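Local coordinates for thioredoxin domain-containing protein (Aeropyrum pernix, PDB 3HA9), which is of unknown function but has a thioredoxin-like fold and is probably an oxidoreductase with antioxidant activity, at residues A[60-65]-A[153-158]; A[136-139]-A[143-146]; A[40-45]-A[124-129]. All blocks are in the same frame, centred on the assembly; numbering follows the deposited sequence. Where two conformers were deposited one is given.

Interaction 1: residues A[60-65]-A[153-158]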
ATOM      1  N   ASP A  60       5.702  -9.075  -8.577  1.00 16.53           N
ATOM      2  CA  ASP A  60       6.061 -10.501  -8.488  1.00 16.25           C
ATOM      3  C   ASP A  60       7.545 -10.696  -8.735  1.00 16.62           C
ATOM      4  O   ASP A  60       8.242 -11.409  -7.992  1.00 16.51           O
ATOM      5  CB  ASP A  60       5.288 -11.309  -9.541  1.00 16.48           C
ATOM      6  CG  ASP A  60       3.827 -11.483  -9.201  1.00 17.39           C
ATOM      7  OD1 ASP A  60       3.443 -11.337  -8.020  1.00 15.85           O
ATOM      8  OD2 ASP A  60       3.044 -11.771 -10.138  1.00 17.30           O
ATOM      9  N   ARG A  61       8.023 -10.059  -9.791  1.00 16.07           N
ATOM     10  CA  ARG A  61       9.417 -10.196 -10.172  1.00 16.96           C
ATOM     11  C   ARG A  61      10.314  -9.544  -9.144  1.00 17.10           C
ATOM     12  O   ARG A  61      11.342 -10.113  -8.785  1.00 17.53           O
ATOM     13  CB  ARG A  61       9.651  -9.609 -11.563  1.00 16.32           C
ATOM     14  CG  ARG A  61       9.046 -10.480 -12.645  1.00 17.63           C
ATOM     15  CD  ARG A  61       8.568  -9.656 -13.816  1.00 16.84           C
ATOM     16  NE  ARG A  61       9.685  -9.083 -14.559  1.00 18.02           N
ATOM     17  CZ  ARG A  61       9.539  -8.305 -15.623  1.00 17.74           C
ATOM     18  NH1 ARG A  61       8.327  -8.012 -16.073  1.00 20.14           N
ATOM     19  NH2 ARG A  61      10.607  -7.818 -16.229  1.00 18.43           N
ATOM     20  N   LEU A  62       9.913  -8.374  -8.639  1.00 17.05           N
ATOM     21  CA  LEU A  62      10.736  -7.681  -7.648  1.00 16.99           C
ATOM     22  C   LEU A  62      10.779  -8.457  -6.332  1.00 17.49           C
ATOM     23  O   LEU A  62      11.824  -8.518  -5.679  1.00 17.53           O
ATOM     24  CB  LEU A  62      10.250  -6.238  -7.447  1.00 17.30           C
ATOM     25  CG  LEU A  62      10.512  -5.349  -8.671  1.00 17.40           C
ATOM     26  CD1 LEU A  62       9.654  -4.101  -8.644  1.00 17.64           C
ATOM     27  CD2 LEU A  62      11.987  -4.988  -8.763  1.00 19.22           C
ATOM     28  N   THR A  63       9.650  -9.070  -5.970  1.00 17.19           N
ATOM     29  CA  THR A  63       9.566  -9.939  -4.794  1.00 18.47           C
ATOM     30  C   THR A  63      10.539 -11.113  -4.902  1.00 18.75           C
ATOM     31  O   THR A  63      11.257 -11.430  -3.940  1.00 18.90           O
ATOM     32  CB  THR A  63       8.128 -10.475  -4.601  1.00 18.13           C
ATOM     33  OG1 THR A  63       7.265  -9.386  -4.258  1.00 20.77           O
ATOM     34  CG2 THR A  63       8.073 -11.522  -3.486  1.00 19.00           C
ATOM     35  N   GLU A  64      10.556 -11.750  -6.070  1.00 19.50           N
ATOM     36  CA  GLU A  64      11.434 -12.902  -6.310  1.00 20.54           C
ATOM     37  C   GLU A  64      12.905 -12.485  -6.320  1.00 20.85           C
ATOM     38  O   GLU A  64      13.761 -13.206  -5.789  1.00 21.05           O
ATOM     39  CB  GLU A  64      11.063 -13.616  -7.611  1.00 20.87           C
ATOM     40  CG  GLU A  64      11.286 -15.142  -7.573  1.00 23.74           C
ATOM     41  CD  GLU A  64      12.507 -15.608  -8.349  1.00 26.99           C
ATOM     42  OE1 GLU A  64      13.652 -15.283  -7.962  1.00 29.95           O
ATOM     43  OE2 GLU A  64      12.325 -16.333  -9.346  1.00 27.76           O
ATOM     44  N   LYS A  65      13.185 -11.317  -6.900  1.00 20.93           N
ATOM     45  CA  LYS A  65      14.555 -10.785  -7.007  1.00 21.07           C
ATOM     46  C   LYS A  65      15.117 -10.273  -5.674  1.00 21.17           C
ATOM     47  O   LYS A  65      16.284 -10.540  -5.342  1.00 21.03           O
ATOM     48  CB  LYS A  65      14.610  -9.676  -8.071  1.00 21.29           C
ATOM     49  CG  LYS A  65      16.005  -9.136  -8.384  1.00 21.95           C
ATOM     50  CD  LYS A  65      15.968  -8.141  -9.549  1.00 23.31           C
ATOM     51  CE  LYS A  65      17.372  -7.648  -9.895  1.00 25.38           C
ATOM     52  NZ  LYS A  65      17.393  -6.786 -11.115  1.00 25.25           N
ATOM     53  N   GLY A 153      11.698   0.384 -14.275  1.00 18.22           N
ATOM     54  CA  GLY A 153      12.935   1.137 -14.130  1.00 18.95           C
ATOM     55  C   GLY A 153      12.950   2.023 -12.897  1.00 19.88           C
ATOM     56  O   GLY A 153      13.954   2.078 -12.176  1.00 19.44           O
ATOM     57  N   GLU A 154      11.826   2.703 -12.647  1.00 20.52           N
ATOM     58  CA  GLU A 154      11.693   3.585 -11.484  1.00 21.08           C
ATOM     59  C   GLU A 154      11.746   2.788 -10.190  1.00 21.23           C
ATOM     60  O   GLU A 154      12.463   3.162  -9.255  1.00 21.31           O
ATOM     61  CB  GLU A 154      10.398   4.396 -11.550  1.00 21.40           C
ATOM     62  CG  GLU A 154      10.262   5.254 -12.779  1.00 23.56           C
ATOM     63  CD  GLU A 154       9.052   6.148 -12.725  1.00 27.45           C
ATOM     64  OE1 GLU A 154       9.176   7.252 -12.150  1.00 29.77           O
ATOM     65  OE2 GLU A 154       7.985   5.764 -13.264  1.00 26.25           O
ATOM     66  N   LEU A 155      11.005   1.680 -10.147  1.00 20.83           N
ATOM     67  CA  LEU A 155      10.974   0.823  -8.965  1.00 20.95           C
ATOM     68  C   LEU A 155      12.369   0.252  -8.666  1.00 21.26           C
ATOM     69  O   LEU A 155      12.838   0.318  -7.531  1.00 21.01           O
ATOM     70  CB  LEU A 155       9.959  -0.312  -9.148  1.00 20.60           C
ATOM     71  CG  LEU A 155       8.482   0.062  -9.285  1.00 20.51           C
ATOM     72  CD1 LEU A 155       7.696  -1.166  -9.766  1.00 19.07           C
ATOM     73  CD2 LEU A 155       7.906   0.587  -7.976  1.00 20.93           C
ATOM     74  N   GLU A 156      13.028  -0.283  -9.697  1.00 21.84           N
ATOM     75  CA  GLU A 156      14.385  -0.819  -9.566  1.00 22.52           C
ATOM     76  C   GLU A 156      15.350   0.218  -8.996  1.00 22.24           C
ATOM     77  O   GLU A 156      16.091  -0.072  -8.048  1.00 22.50           O
ATOM     78  CB  GLU A 156      14.919  -1.319 -10.920  1.00 22.68           C
ATOM     79  CG  GLU A 156      14.480  -2.732 -11.283  1.00 25.22           C
ATOM     80  CD  GLU A 156      15.364  -3.833 -10.684  1.00 27.61           C
ATOM     81  OE1 GLU A 156      16.080  -3.593  -9.681  1.00 29.02           O
ATOM     82  OE2 GLU A 156      15.329  -4.960 -11.213  1.00 29.08           O
ATOM     83  N   SER A 157      15.335   1.410  -9.590  1.00 22.31           N
ATOM     84  CA  SER A 157      16.198   2.507  -9.153  0.50 22.20           C
ATOM     85  C   SER A 157      16.008   2.790  -7.666  1.00 22.15           C
ATOM     86  O   SER A 157      16.977   2.968  -6.933  1.00 22.05           O
ATOM     87  CB  SER A 157      15.929   3.771  -9.970  0.50 22.15           C
ATOM     88  OG  SER A 157      16.586   4.894  -9.402  0.50 22.41           O
ATOM     89  N   VAL A 158      14.748   2.819  -7.228  1.00 21.96           N
ATOM     90  CA  VAL A 158      14.425   3.073  -5.828  1.00 21.69           C
ATOM     91  C   VAL A 158      14.964   1.954  -4.909  1.00 22.36           C
ATOM     92  O   VAL A 158      15.638   2.236  -3.915  1.00 22.09           O
ATOM     93  CB  VAL A 158      12.889   3.323  -5.641  1.00 21.58           C
ATOM     94  CG1 VAL A 158      12.511   3.340  -4.184  1.00 20.79           C
ATOM     95  CG2 VAL A 158      12.470   4.630  -6.322  1.00 21.06           C
TER
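K65 and E156 join helix 52-65 to helix 152-161 through a salt bridge, with NZ of K65 2.8 Å from OE2 of E156. The lysine runs fully extended from CG to its ammonium group, its CG anti to the backbone N, and this carries NZ across the gap between the helices. E156 is bent instead: its chain folds at chi2 (-85°), which brings the carboxylate toward the neighbouring helix although its CB does not point there. NZ meets OE2 on the syn side, 22° out of the carboxylate plane, and the two side chains cross at about a right angle. The other oxygen is also satisfied, since OE1 shares a hydrogen bond with OH of Y66. Both carboxylate oxygens therefore have partners at and just beyond the C-terminal end of helix 52-65, which should hold the group against rotation and probably stabilises its negative charge.

Beneath this polar pair lies L62, whose two methyl branches do different work. CD1 turns to L155, 3.7 Å from that residue's CD1 and 3.8 Å from its CB, whereas CD2 packs under the carboxylate carbon of E156, 4.1 Å from CD. The short segments run nearly parallel, at 25°, but their axes stay 11.6 Å apart, so the helices meet through side chains alone. L152 and I159 add further apolar cover to L62, while L155 reaches down to I134 and I136 of the sheet. An apolar layer on the sheet, closed by an ion pair on its solvent-facing side, here joins the two helices that share one face of a thioredoxin fold: the one that begins at C52 of the C49-C52 disulfide and the C-terminal one.

Interaction 2: residues A[136-139]-A[143-146]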
ATOM      1  N   ILE A 136       6.575   3.499  -1.526  1.00 10.27           N
ATOM      2  CA  ILE A 136       7.707   2.688  -1.051  1.00 10.62           C
ATOM      3  C   ILE A 136       8.347   3.383   0.143  1.00 11.39           C
ATOM      4  O   ILE A 136       8.677   4.568   0.055  1.00 11.66           O
ATOM      5  CB  ILE A 136       8.762   2.466  -2.146  1.00 11.07           C
ATOM      6  CG1 ILE A 136       8.104   1.844  -3.378  1.00 11.26           C
ATOM      7  CG2 ILE A 136       9.904   1.571  -1.616  1.00 10.03           C
ATOM      8  CD1 ILE A 136       9.025   1.751  -4.597  1.00 13.58           C
ATOM      9  N   MET A 137       8.479   2.648   1.251  1.00 11.86           N
ATOM     10  CA  MET A 137       9.051   3.175   2.495  1.00 13.28           C
ATOM     11  C   MET A 137      10.152   2.249   3.012  1.00 13.32           C
ATOM     12  O   MET A 137      10.137   1.051   2.738  1.00 13.17           O
ATOM     13  CB  MET A 137       7.974   3.259   3.584  1.00 13.37           C
ATOM     14  CG  MET A 137       7.149   4.532   3.610  1.00 16.93           C
ATOM     15  SD  MET A 137       5.686   4.381   4.714  1.00 24.49           S
ATOM     16  CE  MET A 137       5.958   2.852   5.366  1.00  3.65           C
ATOM     17  N   ASP A 138      11.089   2.807   3.777  1.00 14.03           N
ATOM     18  CA  ASP A 138      12.026   1.990   4.552  1.00 15.04           C
ATOM     19  C   ASP A 138      11.502   1.812   5.986  1.00 15.88           C
ATOM     20  O   ASP A 138      10.439   2.317   6.314  1.00 16.90           O
ATOM     21  CB  ASP A 138      13.446   2.569   4.505  1.00 14.80           C
ATOM     22  CG  ASP A 138      13.565   3.924   5.205  1.00 15.39           C
ATOM     23  OD1 ASP A 138      12.702   4.286   6.034  1.00 15.41           O
ATOM     24  OD2 ASP A 138      14.547   4.626   4.913  1.00 15.29           O
ATOM     25  N   LYS A 139      12.214   1.084   6.845  1.00 17.22           N
ATOM     26  CA  LYS A 139      11.668   0.823   8.183  1.00 18.40           C
ATOM     27  C   LYS A 139      11.637   2.042   9.125  1.00 18.89           C
ATOM     28  O   LYS A 139      10.927   2.029  10.136  1.00 19.72           O
ATOM     29  CB  LYS A 139      12.330  -0.401   8.837  1.00 18.50           C
ATOM     30  CG  LYS A 139      11.797  -1.724   8.305  1.00 19.56           C
ATOM     31  CD  LYS A 139      10.337  -1.939   8.693  1.00 21.17           C
ATOM     32  CE  LYS A 139       9.801  -3.279   8.174  1.00 21.51           C
ATOM     33  NZ  LYS A 139      10.530  -4.428   8.805  1.00 21.67           N
ATOM     34  N   VAL A 143       9.968   7.952   3.000  1.00 13.49           N
ATOM     35  CA  VAL A 143       9.290   7.631   1.740  1.00 14.10           C
ATOM     36  C   VAL A 143      10.282   7.747   0.602  1.00 14.06           C
ATOM     37  O   VAL A 143      10.823   8.827   0.338  1.00 14.05           O
ATOM     38  CB  VAL A 143       8.060   8.529   1.484  1.00 13.56           C
ATOM     39  CG1 VAL A 143       7.409   8.184   0.121  1.00 14.10           C
ATOM     40  CG2 VAL A 143       7.053   8.398   2.633  1.00 14.25           C
ATOM     41  N   LEU A 144      10.514   6.616  -0.069  1.00 13.94           N
ATOM     42  CA  LEU A 144      11.488   6.522  -1.147  1.00 14.66           C
ATOM     43  C   LEU A 144      10.864   6.814  -2.511  1.00 14.36           C
ATOM     44  O   LEU A 144      11.563   7.179  -3.464  1.00 13.85           O
ATOM     45  CB  LEU A 144      12.133   5.139  -1.124  1.00 14.96           C
ATOM     46  CG  LEU A 144      13.336   4.863  -0.212  1.00 18.20           C
ATOM     47  CD1 LEU A 144      13.514   5.844   0.958  1.00 18.09           C
ATOM     48  CD2 LEU A 144      13.376   3.379   0.255  1.00 18.85           C
ATOM     49  N   TYR A 145       9.550   6.627  -2.594  1.00 14.20           N
ATOM     50  CA  TYR A 145       8.754   6.943  -3.779  1.00 13.83           C
ATOM     51  C   TYR A 145       7.270   6.888  -3.411  1.00 13.94           C
ATOM     52  O   TYR A 145       6.857   6.022  -2.626  1.00 13.81           O
ATOM     53  CB  TYR A 145       9.022   5.930  -4.910  1.00 14.48           C
ATOM     54  CG  TYR A 145       8.130   6.132  -6.106  1.00 15.26           C
ATOM     55  CD1 TYR A 145       8.479   7.026  -7.118  1.00 16.91           C
ATOM     56  CD2 TYR A 145       6.915   5.441  -6.218  1.00 15.71           C
ATOM     57  CE1 TYR A 145       7.646   7.219  -8.220  1.00 16.80           C
ATOM     58  CE2 TYR A 145       6.087   5.633  -7.300  1.00 18.53           C
ATOM     59  CZ  TYR A 145       6.451   6.524  -8.296  1.00 17.10           C
ATOM     60  OH  TYR A 145       5.606   6.700  -9.372  1.00 18.48           O
ATOM     61  N   ALA A 146       6.476   7.798  -3.963  1.00 13.12           N
ATOM     62  CA  ALA A 146       5.019   7.619  -3.977  1.00 13.79           C
ATOM     63  C   ALA A 146       4.481   8.183  -5.275  1.00 13.91           C
ATOM     64  O   ALA A 146       4.763   9.329  -5.624  1.00 14.75           O
ATOM     65  CB  ALA A 146       4.371   8.294  -2.797  1.00 13.79           C
TER
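I136 faces two residues at once, L144 and Y145, in a classic beta bulge within the hairpin of strands 133-138 and 143-148. Its N-H gives an almost straight bond (171°) to O of Y145, 2.8 Å away. The extra residue on the opposing strand sets both L144 and Y145 opposite I136 and shifts the register by one, so that M137 pairs with V143.

The bulge shapes a shallow hollow for the isoleucine. CG2 of I136 packs against CB of L144 and CD1 against CB of Y145, each at 4.2 Å, so the branched side chain straddles both bumps of the bulged strand. V158 and L155 of helix 152-161 cover this side. The tyrosine ring takes little part: with CG anti to the backbone N (chi1 174°) it swings away from the hairpin partner and lends only its CB. L144 bends back over the other strand, laying CD2 against the backbone 4.2 Å from N of D138.

On the reverse face M137 and V143 form a smaller pair, CG of the methionine lying 4.0 Å from CG2 of the valine, with F20 and L32 packed beside M137. Both bulge residues point their N-H at O of I136, which accepts a 2.8 Å bond from N of L144 and a long, weak one from N of Y145.

Interaction 3: residues A[40-45]-A[124-129]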
ATOM      1  N   VAL A  40       9.288  -1.699   2.355  1.00 14.60           N
ATOM      2  CA  VAL A  40       7.865  -1.986   2.409  1.00 14.11           C
ATOM      3  C   VAL A  40       7.211  -1.270   1.243  1.00 13.53           C
ATOM      4  O   VAL A  40       7.397  -0.069   1.066  1.00 13.62           O
ATOM      5  CB  VAL A  40       7.270  -1.536   3.757  1.00 14.38           C
ATOM      6  CG1 VAL A  40       5.743  -1.742   3.783  1.00 15.11           C
ATOM      7  CG2 VAL A  40       7.947  -2.289   4.920  1.00 15.09           C
ATOM      8  N   ILE A  41       6.485  -2.016   0.411  1.00 13.12           N
ATOM      9  CA  ILE A  41       5.736  -1.408  -0.680  1.00 12.52           C
ATOM     10  C   ILE A  41       4.233  -1.469  -0.399  1.00 12.16           C
ATOM     11  O   ILE A  41       3.667  -2.559  -0.313  1.00 12.70           O
ATOM     12  CB  ILE A  41       6.060  -2.098  -2.048  1.00 12.50           C
ATOM     13  CG1 ILE A  41       7.577  -2.060  -2.318  1.00 14.35           C
ATOM     14  CG2 ILE A  41       5.209  -1.467  -3.172  1.00 12.67           C
ATOM     15  CD1 ILE A  41       8.001  -2.656  -3.657  1.00 13.39           C
ATOM     16  N   LEU A  42       3.600  -0.298  -0.243  1.00 11.53           N
ATOM     17  CA  LEU A  42       2.149  -0.223  -0.121  1.00 11.67           C
ATOM     18  C   LEU A  42       1.587  -0.057  -1.524  1.00 11.56           C
ATOM     19  O   LEU A  42       1.913   0.903  -2.214  1.00 12.50           O
ATOM     20  CB  LEU A  42       1.713   0.956   0.769  1.00 11.81           C
ATOM     21  CG  LEU A  42       2.331   1.043   2.164  1.00 12.44           C
ATOM     22  CD1 LEU A  42       1.628   2.164   2.960  1.00 12.96           C
ATOM     23  CD2 LEU A  42       2.187  -0.280   2.894  1.00 12.71           C
ATOM     24  N   TRP A  43       0.785  -1.019  -1.967  1.00 10.75           N
ATOM     25  CA  TRP A  43       0.238  -0.951  -3.308  1.00  9.62           C
ATOM     26  C   TRP A  43      -1.273  -0.757  -3.202  1.00 10.24           C
ATOM     27  O   TRP A  43      -1.986  -1.690  -2.824  1.00  9.94           O
ATOM     28  CB  TRP A  43       0.556  -2.242  -4.062  1.00 10.07           C
ATOM     29  CG  TRP A  43      -0.022  -2.250  -5.456  1.00 10.75           C
ATOM     30  CD1 TRP A  43      -0.238  -1.167  -6.262  1.00 10.69           C
ATOM     31  CD2 TRP A  43      -0.457  -3.391  -6.185  1.00  9.75           C
ATOM     32  NE1 TRP A  43      -0.792  -1.566  -7.453  1.00 10.97           N
ATOM     33  CE2 TRP A  43      -0.937  -2.930  -7.433  1.00 10.61           C
ATOM     34  CE3 TRP A  43      -0.514  -4.764  -5.897  1.00  9.98           C
ATOM     35  CZ2 TRP A  43      -1.458  -3.799  -8.412  1.00 11.34           C
ATOM     36  CZ3 TRP A  43      -1.035  -5.642  -6.888  1.00 11.96           C
ATOM     37  CH2 TRP A  43      -1.489  -5.145  -8.131  1.00 10.33           C
ATOM     38  N   PHE A  44      -1.736   0.456  -3.534  1.00  9.74           N
ATOM     39  CA  PHE A  44      -3.170   0.789  -3.468  1.00  9.54           C
ATOM     40  C   PHE A  44      -3.784   0.423  -4.797  1.00  9.10           C
ATOM     41  O   PHE A  44      -3.340   0.912  -5.833  1.00 11.02           O
ATOM     42  CB  PHE A  44      -3.345   2.283  -3.191  1.00  9.39           C
ATOM     43  CG  PHE A  44      -2.919   2.681  -1.804  1.00 10.09           C
ATOM     44  CD1 PHE A  44      -3.872   2.734  -0.777  1.00  9.48           C
ATOM     45  CD2 PHE A  44      -1.569   2.953  -1.506  1.00 10.43           C
ATOM     46  CE1 PHE A  44      -3.496   3.084   0.524  1.00  9.84           C
ATOM     47  CE2 PHE A  44      -1.177   3.305  -0.199  1.00 10.10           C
ATOM     48  CZ  PHE A  44      -2.120   3.360   0.803  1.00 10.86           C
ATOM     49  N   MET A  45      -4.782  -0.460  -4.760  1.00  8.29           N
ATOM     50  CA  MET A  45      -5.287  -1.068  -5.998  1.00  8.37           C
ATOM     51  C   MET A  45      -6.763  -1.442  -5.896  1.00  8.82           C
ATOM     52  O   MET A  45      -7.404  -1.192  -4.874  1.00  7.52           O
ATOM     53  CB  MET A  45      -4.400  -2.259  -6.426  1.00  8.59           C
ATOM     54  CG  MET A  45      -4.054  -3.289  -5.317  1.00  9.11           C
ATOM     55  SD  MET A  45      -5.434  -4.292  -4.701  1.00  3.50           S
ATOM     56  CE  MET A  45      -5.654  -5.385  -6.089  1.00 11.65           C
ATOM     57  N   GLU A 124      -6.697   8.485   2.338  1.00  9.37           N
ATOM     58  CA  GLU A 124      -6.521   9.837   2.839  1.00  9.66           C
ATOM     59  C   GLU A 124      -5.121  10.033   3.411  1.00  9.31           C
ATOM     60  O   GLU A 124      -4.454  11.037   3.116  1.00  9.78           O
ATOM     61  CB  GLU A 124      -7.582  10.125   3.904  1.00 10.06           C
ATOM     62  CG  GLU A 124      -7.477  11.517   4.550  1.00 13.01           C
ATOM     63  CD  GLU A 124      -8.504  11.735   5.659  1.00 18.63           C
ATOM     64  OE1 GLU A 124      -9.579  11.100   5.622  1.00 22.81           O
ATOM     65  OE2 GLU A 124      -8.251  12.557   6.564  1.00 21.56           O
ATOM     66  N   LYS A 125      -4.671   9.077   4.222  1.00  8.96           N
ATOM     67  CA  LYS A 125      -3.352   9.182   4.869  1.00  9.69           C
ATOM     68  C   LYS A 125      -2.223   9.380   3.855  1.00  9.86           C
ATOM     69  O   LYS A 125      -1.361  10.235   4.038  1.00 11.20           O
ATOM     70  CB  LYS A 125      -3.070   7.924   5.712  1.00  9.74           C
ATOM     71  CG  LYS A 125      -1.755   7.967   6.528  1.00 11.54           C
ATOM     72  CD  LYS A 125      -1.947   8.737   7.817  1.00 13.96           C
ATOM     73  CE  LYS A 125      -0.786   8.511   8.794  1.00 13.15           C
ATOM     74  NZ  LYS A 125      -1.200   9.075  10.087  1.00 13.55           N
ATOM     75  N   PHE A 126      -2.224   8.572   2.805  1.00  9.33           N
ATOM     76  CA  PHE A 126      -1.121   8.556   1.848  1.00 10.43           C
ATOM     77  C   PHE A 126      -1.387   9.359   0.581  1.00 10.52           C
ATOM     78  O   PHE A 126      -0.639   9.257  -0.394  1.00 12.05           O
ATOM     79  CB  PHE A 126      -0.719   7.113   1.546  1.00 10.02           C
ATOM     80  CG  PHE A 126       0.002   6.475   2.696  1.00 11.66           C
ATOM     81  CD1 PHE A 126       1.344   6.757   2.917  1.00 11.65           C
ATOM     82  CD2 PHE A 126      -0.675   5.663   3.591  1.00  9.49           C
ATOM     83  CE1 PHE A 126       2.007   6.209   4.008  1.00 12.42           C
ATOM     84  CE2 PHE A 126      -0.008   5.099   4.668  1.00 13.00           C
ATOM     85  CZ  PHE A 126       1.323   5.376   4.869  1.00 11.89           C
ATOM     86  N   ASN A 127      -2.428  10.178   0.607  1.00 10.15           N
ATOM     87  CA  ASN A 127      -2.677  11.086  -0.521  1.00 10.36           C
ATOM     88  C   ASN A 127      -2.728  10.323  -1.844  1.00 10.09           C
ATOM     89  O   ASN A 127      -2.136  10.728  -2.856  1.00 11.03           O
ATOM     90  CB  ASN A 127      -1.620  12.205  -0.521  1.00  9.72           C
ATOM     91  CG  ASN A 127      -1.529  12.886   0.828  1.00 10.58           C
ATOM     92  OD1 ASN A 127      -2.545  13.121   1.480  1.00 12.13           O
ATOM     93  ND2 ASN A 127      -0.317  13.197   1.255  1.00 12.90           N
ATOM     94  N   VAL A 128      -3.462   9.224  -1.820  1.00  9.26           N
ATOM     95  CA  VAL A 128      -3.476   8.264  -2.941  1.00  9.46           C
ATOM     96  C   VAL A 128      -4.192   8.879  -4.144  1.00  9.94           C
ATOM     97  O   VAL A 128      -5.330   9.352  -4.025  1.00  9.67           O
ATOM     98  CB  VAL A 128      -4.136   6.966  -2.502  1.00  9.17           C
ATOM     99  CG1 VAL A 128      -4.306   6.008  -3.665  1.00 10.03           C
ATOM    100  CG2 VAL A 128      -3.284   6.319  -1.381  1.00 10.45           C
ATOM    101  N   ARG A 129      -3.521   8.854  -5.290  1.00  8.97           N
ATOM    102  CA  ARG A 129      -3.965   9.613  -6.471  1.00 10.09           C
ATOM    103  C   ARG A 129      -4.682   8.776  -7.539  1.00  9.67           C
ATOM    104  O   ARG A 129      -5.193   9.331  -8.507  1.00  9.34           O
ATOM    105  CB  ARG A 129      -2.752  10.324  -7.114  1.00 10.66           C
ATOM    106  CG  ARG A 129      -2.075  11.347  -6.210  1.00 12.38           C
ATOM    107  CD  ARG A 129      -1.056  12.152  -7.004  1.00 16.20           C
ATOM    108  NE  ARG A 129      -1.690  13.268  -7.709  1.00 19.07           N
ATOM    109  CZ  ARG A 129      -2.021  14.418  -7.120  1.00 20.20           C
ATOM    110  NH1 ARG A 129      -1.770  14.608  -5.829  1.00 19.62           N
ATOM    111  NH2 ARG A 129      -2.580  15.393  -7.821  1.00 21.56           N
TER
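F44 and V128 meet ring to methyl between strand 39-45 and the loop that follows helix 121-125. From its CA the phenylalanine points off the sheet toward the loop, and its CB meets CG1 of V128 at 3.9 Å. CG, anti to the carbonyl carbon (chi1 -69°), touches CG2 of the same valine and sends the ring out beneath it. That methyl stands almost exactly over the middle of the ring, 3.5 Å from the centroid and only 5° off the normal, so all six ring carbons lie at similar distances from it, a CH-pi contact. At the far end CZ, still under that methyl, also abuts F126, 3.9 Å from CD2.

F126 in turn offers a ring face to L42, whose CD1 sits 4.0 Å from the centroid, displaced toward CZ and CE2. Two methyl-over-face contacts are thus linked where CZ of F44 touches F126, with no hydrogen bond across. With an alanine at F44, CG2 of V128 would probably lose the ring face it rests on and F126 its neighbour at CD2.

The ring of F20 meets F126 edge-to-face, and I74 and F76 also touch F44. On the loop side, N127 (phi 54°) is the C-prime residue of a Schellman motif ending the helix; this reversal places F126 and V128 so that both point to the strand. The packing covers the face of the central sheet that carries L42 and F44, alternating with W43 on the other face, as expected of an inner strand in the alpha/beta sandwich of a thioredoxin-like fold.

The three contacts are organised around one mixed sheet. Interaction 1 lies above the face bearing I41 and I136, interaction 3 covers the reverse face, and interaction 2 belongs to the sheet itself, at its 143-148 edge. Interactions 1 and 2 touch directly, V158 and L155 packing on L144, Y145 and I136. Interactions 2 and 3 meet through neighbouring strands, where O of M137 and N of V40 probably share a hydrogen bond. Interactions 1 and 3 stay apart, their centres about 17 Å from each other. Chemistry follows place: an ion pair over buried leucines between the helices, backbone bonds with I136 packing at the sheet edge, and purely apolar packing near the chain's centre.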